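Local coordinates for protein DNA polymerase sliding clamp (PDB 1RWZ) that forms a homotrimeric ring-shaped sliding clamp that encircles DNA and probably tethers the replicative polymerase and other proteins to it, at residues Glu124-Pro128 against Tyr219-Leu223; Leu127-Met133 against Leu210-Gly216; Ser156-Phe161 against Phe184-Glu188. The contacts are given in a common frame with arbitrary orientation. Residue numbers count along the deposited sequence, not the author numbering.

Interaction 1 of 3, residues Glu124-Pro128 against Tyr219-Leu223; sequences ELELP and YPVRL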
loop_
_atom_site.group_PDB
_atom_site.type_symbol
_atom_site.label_atom_id
_atom_site.label_comp_id
_atom_site.label_asym_id
_atom_site.label_seq_id
_atom_site.Cartn_x
_atom_site.Cartn_y
_atom_site.Cartn_z
ATOM N N GLU A 124 36.978 -4.415 18.943
ATOM C CA GLU A 124 37.064 -5.691 19.648
ATOM C C GLU A 124 36.287 -5.584 20.952
ATOM O O GLU A 124 36.860 -5.613 22.043
ATOM C CB GLU A 124 38.524 -6.053 19.939
ATOM C CG GLU A 124 39.345 -6.367 18.699
ATOM C CD GLU A 124 40.751 -6.827 19.034
ATOM O OE1 GLU A 124 41.495 -6.053 19.677
ATOM O OE2 GLU A 124 41.112 -7.964 18.656
ATOM N N LEU A 125 34.973 -5.459 20.820
ATOM C CA LEU A 125 34.082 -5.332 21.960
ATOM C C LEU A 125 34.005 -6.591 22.816
ATOM O O LEU A 125 33.783 -7.690 22.314
ATOM C CB LEU A 125 32.682 -4.954 21.469
ATOM C CG LEU A 125 32.587 -3.565 20.831
ATOM C CD1 LEU A 125 31.235 -3.390 20.146
ATOM C CD2 LEU A 125 32.798 -2.508 21.903
ATOM N N GLU A 126 34.199 -6.412 24.117
ATOM C CA GLU A 126 34.135 -7.510 25.073
ATOM C C GLU A 126 32.796 -7.357 25.792
ATOM O O GLU A 126 32.664 -6.518 26.683
ATOM C CB GLU A 126 35.285 -7.393 26.076
ATOM C CG GLU A 126 35.373 -8.540 27.070
ATOM C CD GLU A 126 35.898 -9.814 26.441
ATOM O OE1 GLU A 126 35.940 -10.848 27.142
ATOM O OE2 GLU A 126 36.274 -9.781 25.248
ATOM N N LEU A 127 31.806 -8.158 25.402
ATOM C CA LEU A 127 30.478 -8.065 26.004
ATOM C C LEU A 127 30.024 -9.333 26.721
ATOM O O LEU A 127 30.092 -10.435 26.174
ATOM C CB LEU A 127 29.462 -7.661 24.934
ATOM C CG LEU A 127 29.851 -6.368 24.211
ATOM C CD1 LEU A 127 28.783 -5.986 23.209
ATOM C CD2 LEU A 127 30.041 -5.250 25.226
ATOM N N PRO A 128 29.528 -9.180 27.960
ATOM C CA PRO A 128 29.051 -10.264 28.822
ATOM C C PRO A 128 27.709 -10.921 28.505
ATOM O O PRO A 128 27.500 -12.081 28.848
ATOM C CB PRO A 128 29.045 -9.616 30.201
ATOM C CG PRO A 128 28.618 -8.221 29.889
ATOM C CD PRO A 128 29.462 -7.888 28.670
ATOM N N TYR A 219 28.238 0.393 26.794
ATOM C CA TYR A 219 29.064 -0.049 25.676
ATOM C C TYR A 219 28.184 -0.118 24.434
ATOM O O TYR A 219 26.964 -0.267 24.544
ATOM C CB TYR A 219 29.574 -1.467 25.942
ATOM C CG TYR A 219 31.019 -1.605 26.342
ATOM C CD1 TYR A 219 31.428 -2.678 27.132
ATOM C CD2 TYR A 219 31.985 -0.704 25.904
ATOM C CE1 TYR A 219 32.764 -2.853 27.475
ATOM C CE2 TYR A 219 33.325 -0.867 26.242
ATOM C CZ TYR A 219 33.707 -1.944 27.029
ATOM O OH TYR A 219 35.030 -2.104 27.391
ATOM N N PRO A 220 28.786 -0.014 23.238
ATOM C CA PRO A 220 27.966 -0.092 22.023
ATOM C C PRO A 220 27.347 -1.489 21.978
ATOM O O PRO A 220 27.934 -2.446 22.478
ATOM C CB PRO A 220 28.984 0.086 20.901
ATOM C CG PRO A 220 30.069 0.930 21.544
ATOM C CD PRO A 220 30.187 0.309 22.919
ATOM N N VAL A 221 26.161 -1.606 21.394
ATOM C CA VAL A 221 25.525 -2.912 21.289
ATOM C C VAL A 221 25.816 -3.476 19.900
ATOM O O VAL A 221 25.928 -2.723 18.930
ATOM C CB VAL A 221 23.986 -2.811 21.512
ATOM C CG1 VAL A 221 23.355 -1.876 20.478
ATOM C CG2 VAL A 221 23.350 -4.196 21.444
ATOM N N ARG A 222 25.992 -4.795 19.817
ATOM C CA ARG A 222 26.222 -5.455 18.538
ATOM C C ARG A 222 24.934 -6.209 18.211
ATOM O O ARG A 222 24.458 -7.002 19.022
ATOM C CB ARG A 222 27.368 -6.472 18.615
ATOM C CG ARG A 222 28.765 -5.902 18.826
ATOM C CD ARG A 222 29.778 -7.051 18.903
ATOM N NE ARG A 222 29.767 -7.865 17.688
ATOM C CZ ARG A 222 30.136 -9.143 17.624
ATOM N NH1 ARG A 222 30.555 -9.779 18.712
ATOM N NH2 ARG A 222 30.074 -9.793 16.466
ATOM N N LEU A 223 24.380 -5.946 17.033
ATOM C CA LEU A 223 23.156 -6.596 16.580
ATOM C C LEU A 223 23.513 -7.385 15.330
ATOM O O LEU A 223 23.627 -6.827 14.243
ATOM C CB LEU A 223 22.092 -5.542 16.262
ATOM C CG LEU A 223 21.727 -4.653 17.458
ATOM C CD1 LEU A 223 20.841 -3.505 16.999
ATOM C CD2 LEU A 223 21.027 -5.479 18.527
HETATM O O HOH W 1 31.161 -8.869 21.248
#
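L125 points toward segment 219-223. L127 sets out sideways, but its end comes nearer. L125 buries the larger area. Its CD2 meets P220 CD at 4.0 Å, and its CD1 lies 3.8 Å from R222 CG. L127 follows two residues later. Its CD2 packs on Y219 CD1 at 3.5 Å, and its CD1 reaches P220 O at 3.7 Å. Y219 is the third main partner. Its ring also comes near the backbone of the loop, with CE1 3.8 Å from E126 O. As in other PCNAs, segment 124-128 corresponds to the end of the interdomain connector, the long loop that runs from the N-terminal to the C-terminal domain. Here it packs, at the surface, on the loop that leads into strand 221-227 and on R222 of that strand. In PCNA relatives, partner proteins dock beside this connector through a PIP box, and a similar role is likely here. The contact has no direct hydrogen bond. Instead, water 1 donates to L125 O at 3.1 Å and accepts from R222 NH1 at 2.8 Å. The guanidinium of R222 also forms a salt bridge through NE with E235.

Interaction 2 of 3, residues Leu127-Met133 against Leu210-Gly216; sequences LPAKIVM and LLTIHLG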
loop_
_atom_site.group_PDB
_atom_site.type_symbol
_atom_site.label_atom_id
_atom_site.label_comp_id
_atom_site.label_asym_id
_atom_site.label_seq_id
_atom_site.Cartn_x
_atom_site.Cartn_y
_atom_site.Cartn_z
ATOM N N LEU A 127 31.806 -8.158 25.402
ATOM C CA LEU A 127 30.478 -8.065 26.004
ATOM C C LEU A 127 30.024 -9.333 26.721
ATOM O O LEU A 127 30.092 -10.435 26.174
ATOM C CB LEU A 127 29.462 -7.661 24.934
ATOM C CG LEU A 127 29.851 -6.368 24.211
ATOM C CD1 LEU A 127 28.783 -5.986 23.209
ATOM C CD2 LEU A 127 30.041 -5.250 25.226
ATOM N N PRO A 128 29.528 -9.180 27.960
ATOM C CA PRO A 128 29.051 -10.264 28.822
ATOM C C PRO A 128 27.709 -10.921 28.505
ATOM O O PRO A 128 27.500 -12.081 28.848
ATOM C CB PRO A 128 29.045 -9.616 30.201
ATOM C CG PRO A 128 28.618 -8.221 29.889
ATOM C CD PRO A 128 29.462 -7.888 28.670
ATOM N N ALA A 129 26.802 -10.191 27.867
ATOM C CA ALA A 129 25.483 -10.740 27.561
ATOM C C ALA A 129 25.297 -11.111 26.097
ATOM O O ALA A 129 25.642 -10.340 25.202
ATOM C CB ALA A 129 24.403 -9.750 27.981
ATOM N N LYS A 130 24.745 -12.297 25.863
ATOM C CA LYS A 130 24.489 -12.773 24.508
ATOM C C LYS A 130 23.044 -13.247 24.469
ATOM O O LYS A 130 22.657 -14.139 25.225
ATOM C CB LYS A 130 25.421 -13.931 24.152
ATOM C CG LYS A 130 25.233 -14.426 22.726
ATOM C CD LYS A 130 26.130 -15.616 22.427
ATOM C CE LYS A 130 25.852 -16.163 21.035
ATOM N NZ LYS A 130 26.686 -17.366 20.753
ATOM N N ILE A 131 22.259 -12.645 23.582
ATOM C CA ILE A 131 20.844 -12.963 23.455
ATOM C C ILE A 131 20.517 -13.310 22.008
ATOM O O ILE A 131 20.812 -12.531 21.106
ATOM C CB ILE A 131 19.971 -11.745 23.871
ATOM C CG1 ILE A 131 20.368 -11.258 25.269
ATOM C CG2 ILE A 131 18.502 -12.120 23.852
ATOM C CD1 ILE A 131 21.216 -9.995 25.262
ATOM N N VAL A 132 19.914 -14.476 21.790
ATOM C CA VAL A 132 19.541 -14.893 20.440
ATOM C C VAL A 132 18.020 -15.003 20.379
ATOM O O VAL A 132 17.401 -15.685 21.201
ATOM C CB VAL A 132 20.183 -16.249 20.062
ATOM C CG1 VAL A 132 19.813 -16.620 18.621
ATOM C CG2 VAL A 132 21.696 -16.157 20.197
ATOM N N MET A 133 17.423 -14.315 19.410
ATOM C CA MET A 133 15.972 -14.300 19.259
ATOM C C MET A 133 15.575 -14.102 17.807
ATOM O O MET A 133 16.425 -13.993 16.924
ATOM C CB MET A 133 15.377 -13.159 20.097
ATOM C CG MET A 133 15.866 -11.772 19.677
ATOM S SD MET A 133 15.285 -10.439 20.761
ATOM C CE MET A 133 13.544 -10.526 20.450
ATOM N N LEU A 210 17.341 -14.538 12.067
ATOM C CA LEU A 210 17.923 -14.680 13.396
ATOM C C LEU A 210 18.641 -13.404 13.813
ATOM O O LEU A 210 19.249 -12.724 12.987
ATOM C CB LEU A 210 18.925 -15.841 13.422
ATOM C CG LEU A 210 19.346 -16.343 14.806
ATOM C CD1 LEU A 210 18.169 -17.073 15.459
ATOM C CD2 LEU A 210 20.544 -17.283 14.680
ATOM N N LEU A 211 18.542 -13.073 15.094
ATOM C CA LEU A 211 19.225 -11.899 15.628
ATOM C C LEU A 211 19.981 -12.310 16.874
ATOM O O LEU A 211 19.416 -12.929 17.772
ATOM C CB LEU A 211 18.232 -10.791 15.993
ATOM C CG LEU A 211 18.829 -9.651 16.833
ATOM C CD1 LEU A 211 19.940 -8.931 16.057
ATOM C CD2 LEU A 211 17.731 -8.687 17.215
ATOM N N THR A 212 21.269 -11.985 16.911
ATOM C CA THR A 212 22.094 -12.278 18.070
ATOM C C THR A 212 22.524 -10.922 18.596
ATOM O O THR A 212 23.139 -10.134 17.871
ATOM C CB THR A 212 23.348 -13.085 17.696
ATOM O OG1 THR A 212 22.953 -14.355 17.163
ATOM C CG2 THR A 212 24.239 -13.301 18.931
ATOM N N ILE A 213 22.185 -10.650 19.846
ATOM C CA ILE A 213 22.536 -9.381 20.469
ATOM C C ILE A 213 23.690 -9.592 21.436
ATOM O O ILE A 213 23.636 -10.492 22.271
ATOM C CB ILE A 213 21.354 -8.815 21.280
ATOM C CG1 ILE A 213 20.121 -8.674 20.384
ATOM C CG2 ILE A 213 21.746 -7.468 21.904
ATOM C CD1 ILE A 213 18.854 -8.307 21.146
ATOM N N HIS A 214 24.733 -8.775 21.309
ATOM C CA HIS A 214 25.882 -8.828 22.218
ATOM C C HIS A 214 25.748 -7.515 22.988
ATOM O O HIS A 214 25.817 -6.435 22.401
ATOM C CB HIS A 214 27.188 -8.878 21.426
ATOM C CG HIS A 214 27.334 -10.113 20.591
ATOM N ND1 HIS A 214 27.727 -11.326 21.114
ATOM C CD2 HIS A 214 27.102 -10.329 19.275
ATOM C CE1 HIS A 214 27.732 -12.236 20.157
ATOM N NE2 HIS A 214 27.356 -11.657 19.031
ATOM N N LEU A 215 25.553 -7.616 24.298
ATOM C CA LEU A 215 25.315 -6.442 25.126
ATOM C C LEU A 215 26.211 -6.282 26.348
ATOM O O LEU A 215 26.520 -7.252 27.041
ATOM C CB LEU A 215 23.853 -6.468 25.585
ATOM C CG LEU A 215 23.255 -5.347 26.438
ATOM C CD1 LEU A 215 23.111 -4.081 25.604
ATOM C CD2 LEU A 215 21.885 -5.784 26.949
ATOM N N GLY A 216 26.597 -5.036 26.610
ATOM C CA GLY A 216 27.423 -4.718 27.762
ATOM C C GLY A 216 26.786 -3.552 28.505
ATOM O O GLY A 216 25.626 -3.216 28.260
HETATM O O HOH W 2 28.206 -11.501 23.941
#
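These two strands are antiparallel neighbours in the C-terminal half of a sheet that spans both domains of the clamp subunit. Their axes approach to 4.5 Å, with 165° between their directions. Three hydrogen-bonded pairs join the backbones, each with two bonds. A129 N donates to L215 O at 3.1 Å, and L215 N to A129 O at 2.9 Å. I131 N donates to I213 O at 2.9 Å, and I213 N to I131 O at a short 2.6 Å. M133 N donates to L211 O at 2.9 Å, and L211 N to M133 O at 2.9 Å. The alternate residues turn their backbone groups outward. V132 bonds with the backbone of I182 and E183. K130 bonds with the backbone of N185, and K130 N also with N185 OD1. These partners lie in and beside strand 183-184. L210, T212 and H214 bond with E226, V224 and R222 in strand 221-227. Water 2 bridges the two segments beside the A129-L215 pair. It donates to L127 O and to A129 O, both at 3.1 Å, and bonds H214 ND1 at 2.9 Å.

The side chains of A129, I131, M133, L211, I213 and L215 share one buried face. F138 of helix 135-146 packs on M133, L211 and I213, while A189 packs on A129 and L215. The other face carries K130, V132, T212 and H214, with the K130 CE to T212 CG2 distance at 3.9 Å. Beyond the last pair, L127 CD2 rests 3.7 Å from G216 CA, where a CB on G216 would clash with that methyl.

Interaction 3 of 3, residues Ser156-Phe161 against Phe184-Glu188; sequences SDKEGF and FNGGE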
loop_
_atom_site.group_PDB
_atom_site.type_symbol
_atom_site.label_atom_id
_atom_site.label_comp_id
_atom_site.label_asym_id
_atom_site.label_seq_id
_atom_site.Cartn_x
_atom_site.Cartn_y
_atom_site.Cartn_z
ATOM N N SER A 156 19.825 -7.022 30.547
ATOM C CA SER A 156 19.969 -8.470 30.605
ATOM C C SER A 156 20.478 -8.900 31.976
ATOM O O SER A 156 21.265 -8.202 32.610
ATOM C CB SER A 156 20.956 -8.944 29.528
ATOM O OG SER A 156 21.093 -10.354 29.522
ATOM N N ASP A 157 19.992 -10.045 32.436
ATOM C CA ASP A 157 20.430 -10.628 33.696
ATOM C C ASP A 157 19.952 -12.068 33.692
ATOM O O ASP A 157 19.446 -12.549 32.678
ATOM C CB ASP A 157 19.884 -9.869 34.916
ATOM C CG ASP A 157 18.372 -9.838 34.972
ATOM O OD1 ASP A 157 17.724 -10.800 34.516
ATOM O OD2 ASP A 157 17.831 -8.846 35.499
ATOM N N LYS A 158 20.107 -12.767 34.808
ATOM C CA LYS A 158 19.682 -14.158 34.852
ATOM C C LYS A 158 18.186 -14.354 34.589
ATOM O O LYS A 158 17.768 -15.422 34.145
ATOM C CB LYS A 158 20.084 -14.777 36.193
ATOM C CG LYS A 158 21.595 -14.794 36.398
ATOM C CD LYS A 158 22.005 -15.473 37.697
ATOM C CE LYS A 158 23.524 -15.508 37.827
ATOM N NZ LYS A 158 23.980 -16.214 39.062
ATOM N N GLU A 159 17.381 -13.325 34.839
ATOM C CA GLU A 159 15.935 -13.424 34.627
ATOM C C GLU A 159 15.473 -13.180 33.189
ATOM O O GLU A 159 14.272 -13.213 32.907
ATOM C CB GLU A 159 15.189 -12.458 35.552
ATOM C CG GLU A 159 15.182 -12.857 37.016
ATOM C CD GLU A 159 14.323 -11.931 37.857
ATOM O OE1 GLU A 159 13.123 -11.777 37.535
ATOM O OE2 GLU A 159 14.843 -11.358 38.841
ATOM N N GLY A 160 16.409 -12.925 32.281
ATOM C CA GLY A 160 16.014 -12.702 30.902
ATOM C C GLY A 160 16.476 -11.405 30.265
ATOM O O GLY A 160 17.373 -10.729 30.771
ATOM N N PHE A 161 15.841 -11.063 29.149
ATOM C CA PHE A 161 16.169 -9.864 28.385
ATOM C C PHE A 161 14.987 -8.906 28.311
ATOM O O PHE A 161 13.866 -9.308 27.989
ATOM C CB PHE A 161 16.595 -10.275 26.973
ATOM C CG PHE A 161 16.895 -9.121 26.063
ATOM C CD1 PHE A 161 17.889 -8.197 26.386
ATOM C CD2 PHE A 161 16.197 -8.968 24.871
ATOM C CE1 PHE A 161 18.179 -7.142 25.530
ATOM C CE2 PHE A 161 16.480 -7.916 24.009
ATOM C CZ PHE A 161 17.475 -6.999 24.339
ATOM N N PHE A 184 20.501 -17.951 25.290
ATOM C CA PHE A 184 20.704 -16.865 26.244
ATOM C C PHE A 184 21.730 -17.298 27.283
ATOM O O PHE A 184 21.629 -18.392 27.834
ATOM C CB PHE A 184 19.378 -16.540 26.928
ATOM C CG PHE A 184 19.454 -15.400 27.901
ATOM C CD1 PHE A 184 19.886 -14.141 27.488
ATOM C CD2 PHE A 184 19.058 -15.576 29.224
ATOM C CE1 PHE A 184 19.918 -13.067 28.382
ATOM C CE2 PHE A 184 19.085 -14.513 30.125
ATOM C CZ PHE A 184 19.517 -13.254 29.702
ATOM N N ASN A 185 22.704 -16.438 27.567
ATOM C CA ASN A 185 23.740 -16.792 28.530
ATOM C C ASN A 185 23.560 -16.170 29.915
ATOM O O ASN A 185 24.390 -16.370 30.801
ATOM C CB ASN A 185 25.116 -16.444 27.951
ATOM C CG ASN A 185 25.422 -14.963 28.008
ATOM O OD1 ASN A 185 24.521 -14.128 28.063
ATOM N ND2 ASN A 185 26.703 -14.629 27.981
ATOM N N GLY A 186 22.473 -15.428 30.099
ATOM C CA GLY A 186 22.192 -14.811 31.386
ATOM C C GLY A 186 23.162 -13.740 31.857
ATOM O O GLY A 186 23.170 -13.391 33.040
ATOM N N GLY A 187 23.974 -13.216 30.945
ATOM C CA GLY A 187 24.930 -12.185 31.308
ATOM C C GLY A 187 24.254 -10.923 31.811
ATOM O O GLY A 187 23.159 -10.577 31.369
ATOM N N GLU A 188 24.903 -10.228 32.739
ATOM C CA GLU A 188 24.346 -8.999 33.289
ATOM C C GLU A 188 24.855 -7.796 32.506
ATOM O O GLU A 188 26.063 -7.597 32.377
ATOM C CB GLU A 188 24.720 -8.859 34.769
ATOM C CG GLU A 188 24.157 -9.971 35.641
ATOM C CD GLU A 188 24.395 -9.736 37.121
ATOM O OE1 GLU A 188 25.565 -9.543 37.516
ATOM O OE2 GLU A 188 23.411 -9.750 37.888
HETATM O O HOH W 3 21.495 -11.864 37.192
#
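The edge of the F184 ring is turned into a set of oxygen atoms. F184 CZ lies 3.1 Å from D157 O, and F184 CE1 lies 3.2 Å from S156 OG. G160 O is also close, 3.5 Å from F184 CZ. F184 has the largest buried area of the contact. The oxygens belong to a β-hairpin that links strands 151-157 and 160-166. Its type I turn runs from D157 to G160, and D157 and G160 exchange two backbone hydrogen bonds. D157 OD1 accepts from E159 N at 2.6 Å, which makes an Asx turn. A second Asx turn lies in segment 184-188, where N185 OD1 accepts from G187 N at 3.1 Å. The same N185 side chain bonds to P128 and K130, so this loop is also tied to strand 129-134. The backbone angles of G160 call for glycine, and the positive phi of G186 favours it.

One direct hydrogen bond joins the two segments: S156 OG donates to G187 O at 2.8 Å. E188 CA makes a CA-H...O contact with S156 O at 3.3 Å. At the surface, water 3 accepts from K158 N at 2.9 Å and donates to E188 OE2 at 2.9 Å. The ring edge carries partial positive charge. Its approach to D157 O and S156 OG, which lie near the ring plane, is consistent with a favourable electrostatic contact that supplements the burial of the phenyl group.

In the fold
All three interactions lie in the C-terminal domain. Along the chain, interaction 1 closes the longest loop, interaction 2 starts from the same stretch, and interaction 3 lies inside both loops. The centres of interactions 1 and 2 are about 9 Å apart, and those of 2 and 3 about 10 Å. Interactions 1 and 2 share L127 and P128, and strands 210-215 and 221-227 are neighbours in one sheet. Interaction 3 joins that sheet through F184 of its edge strand 183-184 and through N185, which probably bonds to P128 O and K130 N. The end of the connector is thus held to the large sheet, and through the 184-188 loop it meets the edge of a smaller one.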